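Local coordinates for heat shock protein, putative (Plasmodium falciparum, PDB 1Y6Z) that is the middle domain of a putative Hsp90-family chaperone that, as a whole protein, probably couples ATP hydrolysis to the folding of client proteins, at residues K198-K212 / L227-E240. Numbering follows the deposited sequence.
Sequences KEDQKCIYYISGENK and LNYDVLFSLEPIDE
Gln201 and Tyr229 meet because Gln201 swings CG opposite its own backbone N (chi1 -178°) and then runs straight out, laying its chain over one face of the Tyr229 ring. The contact joins neighbouring parallel strands, 204-208 and 231-234, linked by a right-handed beta-alpha-beta crossover through helices 212-215 and 222-226. They belong to a small three-stranded parallel sheet of the Hsp90 middle domain. Strand 256-258 flanks 204-208 on its other side.

Gln201 CG sits 3.8 Å from the centroid of the Tyr229 ring, a CH-pi contact. The Gln201 amide is stacked on the ring, the two planes 13° apart. Leu227 CB covers the opposite face. The amide is also held by polar bonds: NE2 donates to Cys203 O, and OE1 accepts from Lys198 N and from a water that in turn accepts from Asp230 N. Nearby, Lys198 NZ donates to Asn228 O at 2.8 Å, in the carbonyl plane.

Along the strands, Leu232 N donates to Tyr205 O and Ile207 N donates to Leu232 O (2.9 Å). Ser234 N donates to Ile207 O, and Gly209 N to Ser234 O at 2.6 Å. Ile207 CG2 touches Val231 CG1 and also meets the edge of the Phe233 ring, 3.7 Å from CD2.

On the sheet face bearing Tyr206, Glu240, in the first turn of helix 237-249, brings its carboxylate to Tyr206, Ser208 and Ser234. Its OE1 lies at the edge of the Tyr206 ring, 3.3 Å from CE1. Ser208 OG is modelled only 2.4 Å from Glu240 OE2, too short to be taken at face value. Ser234 OG donates to Glu240 OE2 from above the carboxylate plane, at 2.7 Å.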
ATOM      1  N   LYS B 198      13.104   4.874  22.670  1.00 40.64           N
ATOM      2  CA  LYS B 198      13.373   4.281  23.976  1.00 42.45           C
ATOM      3  C   LYS B 198      12.116   3.651  24.603  1.00 42.88           C
ATOM      4  O   LYS B 198      10.982   3.816  24.112  1.00 42.57           O
ATOM      5  CB  LYS B 198      14.009   5.322  24.902  1.00 41.37           C
ATOM      6  CG  LYS B 198      15.316   5.893  24.415  1.00 44.68           C
ATOM      7  CD  LYS B 198      16.394   4.813  24.267  1.00 48.92           C
ATOM      8  CE  LYS B 198      17.806   5.391  24.414  1.00 51.53           C
ATOM      9  NZ  LYS B 198      18.297   6.089  23.183  1.00 54.08           N
ATOM     10  N   GLU B 199      12.336   2.933  25.704  1.00 44.80           N
ATOM     11  CA  GLU B 199      11.346   2.035  26.275  1.00 46.41           C
ATOM     12  C   GLU B 199      10.019   2.689  26.608  1.00 46.07           C
ATOM     13  O   GLU B 199       8.948   2.177  26.203  1.00 47.13           O
ATOM     14  CB  GLU B 199      11.925   1.334  27.512  1.00 47.19           C
ATOM     15  CG  GLU B 199      13.145   0.499  27.141  1.00 52.11           C
ATOM     16  CD  GLU B 199      13.026  -0.952  27.585  1.00 58.61           C
ATOM     17  OE1 GLU B 199      12.955  -1.189  28.818  1.00 60.03           O
ATOM     18  OE2 GLU B 199      13.036  -1.854  26.695  1.00 60.53           O
ATOM     19  N   ASP B 200      10.108   3.795  27.350  1.00 45.11           N
ATOM     20  CA  ASP B 200       8.963   4.578  27.806  1.00 44.64           C
ATOM     21  C   ASP B 200       8.787   5.864  26.992  1.00 43.14           C
ATOM     22  O   ASP B 200       8.025   6.757  27.397  1.00 42.97           O
ATOM     23  CB  ASP B 200       9.143   4.942  29.293  1.00 45.97           C
ATOM     24  CG  ASP B 200       9.548   3.740  30.157  1.00 49.19           C
ATOM     25  OD1 ASP B 200       9.118   2.600  29.859  1.00 50.35           O
ATOM     26  OD2 ASP B 200      10.318   3.948  31.126  1.00 53.44           O
ATOM     27  N   GLN B 201       9.494   5.971  25.861  1.00 42.25           N
ATOM     28  CA  GLN B 201       9.312   7.109  24.927  1.00 40.49           C
ATOM     29  C   GLN B 201       8.038   6.867  24.183  1.00 40.90           C
ATOM     30  O   GLN B 201       7.872   5.808  23.595  1.00 41.56           O
ATOM     31  CB  GLN B 201      10.442   7.222  23.900  1.00 41.08           C
ATOM     32  CG  GLN B 201      10.258   8.464  22.969  1.00 38.39           C
ATOM     33  CD  GLN B 201      11.363   8.614  21.931  1.00 37.50           C
ATOM     34  OE1 GLN B 201      12.342   7.895  21.953  1.00 32.95           O
ATOM     35  NE2 GLN B 201      11.184   9.547  20.997  1.00 31.63           N
ATOM     36  N   LYS B 202       7.140   7.839  24.225  1.00 40.90           N
ATOM     37  CA  LYS B 202       5.819   7.689  23.596  1.00 41.51           C
ATOM     38  C   LYS B 202       5.632   8.558  22.344  1.00 41.17           C
ATOM     39  O   LYS B 202       4.718   8.316  21.558  1.00 42.04           O
ATOM     40  CB  LYS B 202       4.681   7.949  24.612  1.00 42.14           C
ATOM     41  CG  LYS B 202       4.534   9.396  25.133  1.00 43.67           C
ATOM     42  CD  LYS B 202       5.419   9.655  26.404  1.00 44.76           C
ATOM     43  CE  LYS B 202       5.226  11.041  27.058  1.00 46.50           C
ATOM     44  NZ  LYS B 202       5.439  12.225  26.136  1.00 49.82           N
ATOM     45  N   CYS B 203       6.511   9.541  22.154  1.00 40.11           N
ATOM     46  CA  CYS B 203       6.280  10.627  21.174  1.00 40.32           C
ATOM     47  C   CYS B 203       7.417  10.714  20.203  1.00 37.70           C
ATOM     48  O   CYS B 203       8.540  10.339  20.540  1.00 36.60           O
ATOM     49  CB  CYS B 203       6.255  11.993  21.875  1.00 40.49           C
ATOM     50  SG  CYS B 203       4.808  12.365  22.802  1.00 47.54           S
ATOM     51  N   ILE B 204       7.138  11.289  19.024  1.00 34.96           N
ATOM     52  CA  ILE B 204       8.198  11.605  18.074  1.00 33.18           C
ATOM     53  C   ILE B 204       8.434  13.074  18.284  1.00 32.88           C
ATOM     54  O   ILE B 204       7.484  13.860  18.209  1.00 32.98           O
ATOM     55  CB  ILE B 204       7.726  11.353  16.580  1.00 32.58           C
ATOM     56  CG1 ILE B 204       7.367   9.881  16.350  1.00 31.71           C
ATOM     57  CG2 ILE B 204       8.768  11.803  15.575  1.00 31.45           C
ATOM     58  CD1 ILE B 204       6.472   9.694  15.114  1.00 31.96           C
ATOM     59  N   TYR B 205       9.685  13.470  18.519  1.00 32.73           N
ATOM     60  CA  TYR B 205       9.976  14.888  18.765  1.00 33.11           C
ATOM     61  C   TYR B 205      10.632  15.501  17.576  1.00 32.75           C
ATOM     62  O   TYR B 205      11.353  14.821  16.889  1.00 31.28           O
ATOM     63  CB  TYR B 205      10.883  15.068  19.993  1.00 34.98           C
ATOM     64  CG  TYR B 205      10.212  14.585  21.255  1.00 35.77           C
ATOM     65  CD1 TYR B 205      10.354  13.249  21.695  1.00 37.03           C
ATOM     66  CD2 TYR B 205       9.391  15.445  21.985  1.00 39.19           C
ATOM     67  CE1 TYR B 205       9.697  12.801  22.863  1.00 37.51           C
ATOM     68  CE2 TYR B 205       8.744  15.021  23.143  1.00 40.15           C
ATOM     69  CZ  TYR B 205       8.907  13.708  23.578  1.00 38.98           C
ATOM     70  OH  TYR B 205       8.234  13.325  24.713  1.00 39.21           O
ATOM     71  N   TYR B 206      10.384  16.789  17.348  1.00 33.44           N
ATOM     72  CA  TYR B 206      11.189  17.569  16.417  1.00 35.65           C
ATOM     73  C   TYR B 206      11.497  18.979  16.918  1.00 37.03           C
ATOM     74  O   TYR B 206      10.858  19.452  17.832  1.00 37.78           O
ATOM     75  CB  TYR B 206      10.519  17.631  15.032  1.00 36.05           C
ATOM     76  CG  TYR B 206       9.358  18.576  14.924  1.00 34.64           C
ATOM     77  CD1 TYR B 206       9.548  19.875  14.448  1.00 35.78           C
ATOM     78  CD2 TYR B 206       8.076  18.166  15.246  1.00 34.24           C
ATOM     79  CE1 TYR B 206       8.487  20.744  14.320  1.00 34.90           C
ATOM     80  CE2 TYR B 206       6.998  19.045  15.133  1.00 37.79           C
ATOM     81  CZ  TYR B 206       7.231  20.330  14.664  1.00 35.77           C
ATOM     82  OH  TYR B 206       6.180  21.194  14.526  1.00 39.83           O
ATOM     83  N   ILE B 207      12.465  19.635  16.289  1.00 39.29           N
ATOM     84  CA  ILE B 207      12.881  21.002  16.686  1.00 41.76           C
ATOM     85  C   ILE B 207      13.267  21.904  15.502  1.00 43.40           C
ATOM     86  O   ILE B 207      14.192  21.579  14.740  1.00 43.46           O
ATOM     87  CB  ILE B 207      14.040  20.973  17.732  1.00 40.83           C
ATOM     88  CG1 ILE B 207      14.396  22.396  18.202  1.00 42.91           C
ATOM     89  CG2 ILE B 207      15.313  20.243  17.205  1.00 41.13           C
ATOM     90  CD1 ILE B 207      15.074  22.430  19.577  1.00 40.16           C
ATOM     91  N   SER B 208      12.569  23.040  15.370  1.00 46.08           N
ATOM     92  CA  SER B 208      12.993  24.094  14.427  1.00 48.75           C
ATOM     93  C   SER B 208      14.491  24.408  14.563  1.00 50.26           C
ATOM     94  O   SER B 208      14.970  24.846  15.633  1.00 51.04           O
ATOM     95  CB  SER B 208      12.165  25.370  14.614  1.00 48.77           C
ATOM     96  OG  SER B 208      10.787  25.154  14.319  1.00 50.34           O
ATOM     97  N   GLY B 209      15.228  24.152  13.484  1.00 51.82           N
ATOM     98  CA  GLY B 209      16.653  24.409  13.413  1.00 53.84           C
ATOM     99  C   GLY B 209      16.948  25.402  12.303  1.00 56.12           C
ATOM    100  O   GLY B 209      16.073  25.714  11.473  1.00 56.14           O
ATOM    101  N   GLU B 210      18.182  25.907  12.304  1.00 57.80           N
ATOM    102  CA  GLU B 210      18.642  26.902  11.346  1.00 59.32           C
ATOM    103  C   GLU B 210      19.599  26.233  10.366  1.00 59.71           C
ATOM    104  O   GLU B 210      19.657  26.594   9.187  1.00 59.86           O
ATOM    105  CB  GLU B 210      19.329  28.056  12.098  1.00 59.91           C
ATOM    106  CG  GLU B 210      19.984  29.140  11.247  1.00 61.07           C
ATOM    107  CD  GLU B 210      18.986  30.052  10.530  1.00 62.50           C
ATOM    108  OE1 GLU B 210      19.429  30.767   9.601  1.00 64.46           O
ATOM    109  OE2 GLU B 210      17.782  30.061  10.886  1.00 59.70           O
ATOM    110  N   ASN B 211      20.309  25.238  10.880  1.00 60.06           N
ATOM    111  CA  ASN B 211      21.360  24.497  10.195  1.00 60.81           C
ATOM    112  C   ASN B 211      21.376  23.114  10.852  1.00 61.04           C
ATOM    113  O   ASN B 211      20.905  22.963  11.985  1.00 60.74           O
ATOM    114  CB  ASN B 211      22.701  25.213  10.419  1.00 61.45           C
ATOM    115  CG  ASN B 211      23.848  24.609   9.620  1.00 63.24           C
ATOM    116  OD1 ASN B 211      24.302  23.488   9.891  1.00 65.72           O
ATOM    117  ND2 ASN B 211      24.345  25.367   8.640  1.00 66.02           N
ATOM    118  N   LYS B 212      21.903  22.106  10.167  1.00 61.29           N
ATOM    119  CA  LYS B 212      21.982  20.765  10.737  1.00 62.02           C
ATOM    120  C   LYS B 212      22.889  20.728  11.982  1.00 62.65           C
ATOM    121  O   LYS B 212      22.614  20.005  12.952  1.00 63.06           O
ATOM    122  CB  LYS B 212      22.461  19.801   9.659  1.00 62.07           C
ATOM    123  CG  LYS B 212      22.725  18.382  10.093  1.00 62.43           C
ATOM    124  CD  LYS B 212      23.514  17.669   8.999  1.00 61.97           C
ATOM    125  CE  LYS B 212      23.608  16.169   9.245  1.00 62.28           C
ATOM    126  NZ  LYS B 212      24.175  15.789  10.581  1.00 64.15           N
ATOM    127  N   LEU B 227      17.076  12.579  28.349  1.00 34.61           N
ATOM    128  CA  LEU B 227      16.356  11.296  28.190  1.00 34.66           C
ATOM    129  C   LEU B 227      16.941  10.361  27.113  1.00 35.63           C
ATOM    130  O   LEU B 227      16.475   9.228  26.964  1.00 33.67           O
ATOM    131  CB  LEU B 227      14.857  11.533  27.971  1.00 35.14           C
ATOM    132  CG  LEU B 227      14.085  11.815  29.278  1.00 35.46           C
ATOM    133  CD1 LEU B 227      12.726  12.524  29.064  1.00 37.56           C
ATOM    134  CD2 LEU B 227      13.908  10.567  30.074  1.00 32.03           C
ATOM    135  N   ASN B 228      17.997  10.821  26.422  1.00 36.30           N
ATOM    136  CA  ASN B 228      18.585  10.110  25.283  1.00 37.58           C
ATOM    137  C   ASN B 228      17.548   9.823  24.188  1.00 36.68           C
ATOM    138  O   ASN B 228      17.566   8.761  23.548  1.00 37.47           O
ATOM    139  CB  ASN B 228      19.226   8.805  25.748  1.00 38.73           C
ATOM    140  CG  ASN B 228      20.459   9.045  26.625  1.00 42.52           C
ATOM    141  OD1 ASN B 228      21.491   9.510  26.137  1.00 45.42           O
ATOM    142  ND2 ASN B 228      20.328   8.779  27.930  1.00 42.72           N
ATOM    143  N   TYR B 229      16.594  10.724  24.039  1.00 36.68           N
ATOM    144  CA  TYR B 229      15.587  10.575  22.971  1.00 36.24           C
ATOM    145  C   TYR B 229      16.165  11.184  21.686  1.00 35.62           C
ATOM    146  O   TYR B 229      16.914  12.182  21.750  1.00 34.93           O
ATOM    147  CB  TYR B 229      14.270  11.244  23.357  1.00 36.84           C
ATOM    148  CG  TYR B 229      13.465  10.549  24.444  1.00 36.57           C
ATOM    149  CD1 TYR B 229      13.866   9.313  24.977  1.00 36.08           C
ATOM    150  CD2 TYR B 229      12.303  11.147  24.948  1.00 37.07           C
ATOM    151  CE1 TYR B 229      13.126   8.681  25.980  1.00 35.60           C
ATOM    152  CE2 TYR B 229      11.528  10.513  25.956  1.00 35.93           C
ATOM    153  CZ  TYR B 229      11.954   9.290  26.461  1.00 38.89           C
ATOM    154  OH  TYR B 229      11.217   8.658  27.444  1.00 40.72           O
ATOM    155  N   ASP B 230      15.860  10.596  20.519  1.00 34.18           N
ATOM    156  CA  ASP B 230      16.188  11.298  19.279  1.00 32.89           C
ATOM    157  C   ASP B 230      15.170  12.394  19.022  1.00 31.44           C
ATOM    158  O   ASP B 230      14.025  12.319  19.479  1.00 30.53           O
ATOM    159  CB  ASP B 230      16.317  10.335  18.072  1.00 32.50           C
ATOM    160  CG  ASP B 230      17.090  10.964  16.887  1.00 35.16           C
ATOM    161  OD1 ASP B 230      17.730  12.014  17.066  1.00 35.09           O
ATOM    162  OD2 ASP B 230      17.079  10.379  15.773  1.00 37.26           O
ATOM    163  N   VAL B 231      15.604  13.411  18.276  1.00 30.82           N
ATOM    164  CA  VAL B 231      14.772  14.514  17.863  1.00 29.71           C
ATOM    165  C   VAL B 231      15.100  14.828  16.406  1.00 28.60           C
ATOM    166  O   VAL B 231      16.254  15.019  16.033  1.00 27.66           O
ATOM    167  CB  VAL B 231      15.050  15.793  18.687  1.00 30.29           C
ATOM    168  CG1 VAL B 231      14.238  16.983  18.177  1.00 29.97           C
ATOM    169  CG2 VAL B 231      14.686  15.559  20.129  1.00 32.34           C
ATOM    170  N   LEU B 232      14.056  14.919  15.591  1.00 29.88           N
ATOM    171  CA  LEU B 232      14.237  15.296  14.180  1.00 29.18           C
ATOM    172  C   LEU B 232      14.423  16.791  14.040  1.00 30.98           C
ATOM    173  O   LEU B 232      13.889  17.559  14.839  1.00 30.82           O
ATOM    174  CB  LEU B 232      12.986  14.944  13.379  1.00 27.90           C
ATOM    175  CG  LEU B 232      12.479  13.530  13.613  1.00 27.09           C
ATOM    176  CD1 LEU B 232      11.001  13.477  13.101  1.00 27.82           C
ATOM    177  CD2 LEU B 232      13.464  12.595  12.928  1.00 26.40           C
ATOM    178  N   PHE B 233      15.116  17.198  12.983  1.00 32.73           N
ATOM    179  CA  PHE B 233      15.287  18.622  12.700  1.00 35.30           C
ATOM    180  C   PHE B 233      14.366  19.141  11.582  1.00 37.11           C
ATOM    181  O   PHE B 233      14.327  18.576  10.483  1.00 37.06           O
ATOM    182  CB  PHE B 233      16.744  18.890  12.312  1.00 36.05           C
ATOM    183  CG  PHE B 233      17.766  18.485  13.366  1.00 37.99           C
ATOM    184  CD1 PHE B 233      19.035  18.069  12.980  1.00 38.55           C
ATOM    185  CD2 PHE B 233      17.460  18.524  14.731  1.00 40.91           C
ATOM    186  CE1 PHE B 233      19.996  17.698  13.947  1.00 41.27           C
ATOM    187  CE2 PHE B 233      18.411  18.141  15.710  1.00 39.65           C
ATOM    188  CZ  PHE B 233      19.655  17.733  15.323  1.00 39.54           C
ATOM    189  N   SER B 234      13.625  20.205  11.888  1.00 39.62           N
ATOM    190  CA  SER B 234      12.928  21.024  10.899  1.00 41.91           C
ATOM    191  C   SER B 234      13.846  22.206  10.485  1.00 43.35           C
ATOM    192  O   SER B 234      14.322  22.993  11.311  1.00 43.57           O
ATOM    193  CB  SER B 234      11.570  21.475  11.439  1.00 41.74           C
ATOM    194  OG  SER B 234      10.977  22.484  10.635  1.00 42.62           O
ATOM    195  N   LEU B 235      14.161  22.280   9.202  1.00 44.42           N
ATOM    196  CA  LEU B 235      15.062  23.314   8.728  1.00 44.98           C
ATOM    197  C   LEU B 235      14.367  24.259   7.737  1.00 44.53           C
ATOM    198  O   LEU B 235      14.942  25.254   7.319  1.00 45.40           O
ATOM    199  CB  LEU B 235      16.332  22.693   8.158  1.00 43.70           C
ATOM    200  CG  LEU B 235      17.071  21.606   8.971  1.00 45.63           C
ATOM    201  CD1 LEU B 235      18.216  21.014   8.192  1.00 43.94           C
ATOM    202  CD2 LEU B 235      17.588  22.067  10.353  1.00 45.20           C
ATOM    203  N   GLU B 236      13.114  23.994   7.383  1.00 44.98           N
ATOM    204  CA  GLU B 236      12.396  25.026   6.665  1.00 43.86           C
ATOM    205  C   GLU B 236      10.915  25.045   6.877  1.00 44.06           C
ATOM    206  O   GLU B 236      10.346  24.054   7.421  1.00 43.73           O
ATOM    207  CB  GLU B 236      12.726  24.999   5.190  1.00 44.68           C
ATOM    208  CG  GLU B 236      12.203  23.821   4.387  1.00 45.69           C
ATOM    209  CD  GLU B 236      12.659  23.975   2.929  1.00 48.02           C
ATOM    210  OE1 GLU B 236      13.644  23.274   2.572  1.00 45.67           O
ATOM    211  OE2 GLU B 236      12.074  24.868   2.208  1.00 40.70           O
ATOM    212  N   PRO B 237      10.253  26.117   6.394  1.00 42.75           N
ATOM    213  CA  PRO B 237       8.825  26.136   6.692  1.00 42.47           C
ATOM    214  C   PRO B 237       8.212  24.864   6.136  1.00 40.79           C
ATOM    215  O   PRO B 237       7.220  24.405   6.693  1.00 40.95           O
ATOM    216  CB  PRO B 237       8.312  27.365   5.938  1.00 41.72           C
ATOM    217  CG  PRO B 237       9.550  28.249   5.790  1.00 43.19           C
ATOM    218  CD  PRO B 237      10.654  27.271   5.560  1.00 43.12           C
ATOM    219  N   ILE B 238       8.793  24.309   5.069  1.00 39.87           N
ATOM    220  CA  ILE B 238       8.220  23.053   4.481  1.00 39.78           C
ATOM    221  C   ILE B 238       8.415  21.853   5.417  1.00 37.96           C
ATOM    222  O   ILE B 238       7.421  21.176   5.690  1.00 39.20           O
ATOM    223  CB  ILE B 238       8.598  22.699   3.011  1.00 39.22           C
ATOM    224  CG1 ILE B 238       7.834  23.585   2.014  1.00 41.51           C
ATOM    225  CG2 ILE B 238       8.051  21.319   2.657  1.00 39.41           C
ATOM    226  CD1 ILE B 238       8.411  23.625   0.581  1.00 39.90           C
ATOM    227  N   ASP B 239       9.644  21.632   5.895  1.00 37.60           N
ATOM    228  CA  ASP B 239       9.920  20.679   7.000  1.00 38.17           C
ATOM    229  C   ASP B 239       8.927  20.987   8.120  1.00 38.26           C
ATOM    230  O   ASP B 239       8.220  20.101   8.644  1.00 38.67           O
ATOM    231  CB  ASP B 239      11.343  20.773   7.561  1.00 36.17           C
ATOM    232  CG  ASP B 239      12.406  20.257   6.633  1.00 38.28           C
ATOM    233  OD1 ASP B 239      12.093  19.726   5.525  1.00 41.86           O
ATOM    234  OD2 ASP B 239      13.610  20.352   6.993  1.00 35.31           O
ATOM    235  N   GLU B 240       8.848  22.274   8.454  1.00 39.36           N
ATOM    236  CA  GLU B 240       7.995  22.778   9.521  1.00 39.50           C
ATOM    237  C   GLU B 240       6.496  22.538   9.324  1.00 38.87           C
ATOM    238  O   GLU B 240       5.855  22.001  10.214  1.00 38.12           O
ATOM    239  CB  GLU B 240       8.334  24.258   9.803  1.00 40.64           C
ATOM    240  CG  GLU B 240       7.819  24.801  11.126  1.00 44.40           C
ATOM    241  CD  GLU B 240       8.552  24.227  12.328  1.00 52.62           C
ATOM    242  OE1 GLU B 240       7.856  23.759  13.268  1.00 52.92           O
ATOM    243  OE2 GLU B 240       9.819  24.245  12.331  1.00 54.81           O
TER
HETATM  244  O   HOH W   1      14.517   8.380  20.345  1.00 32.75           O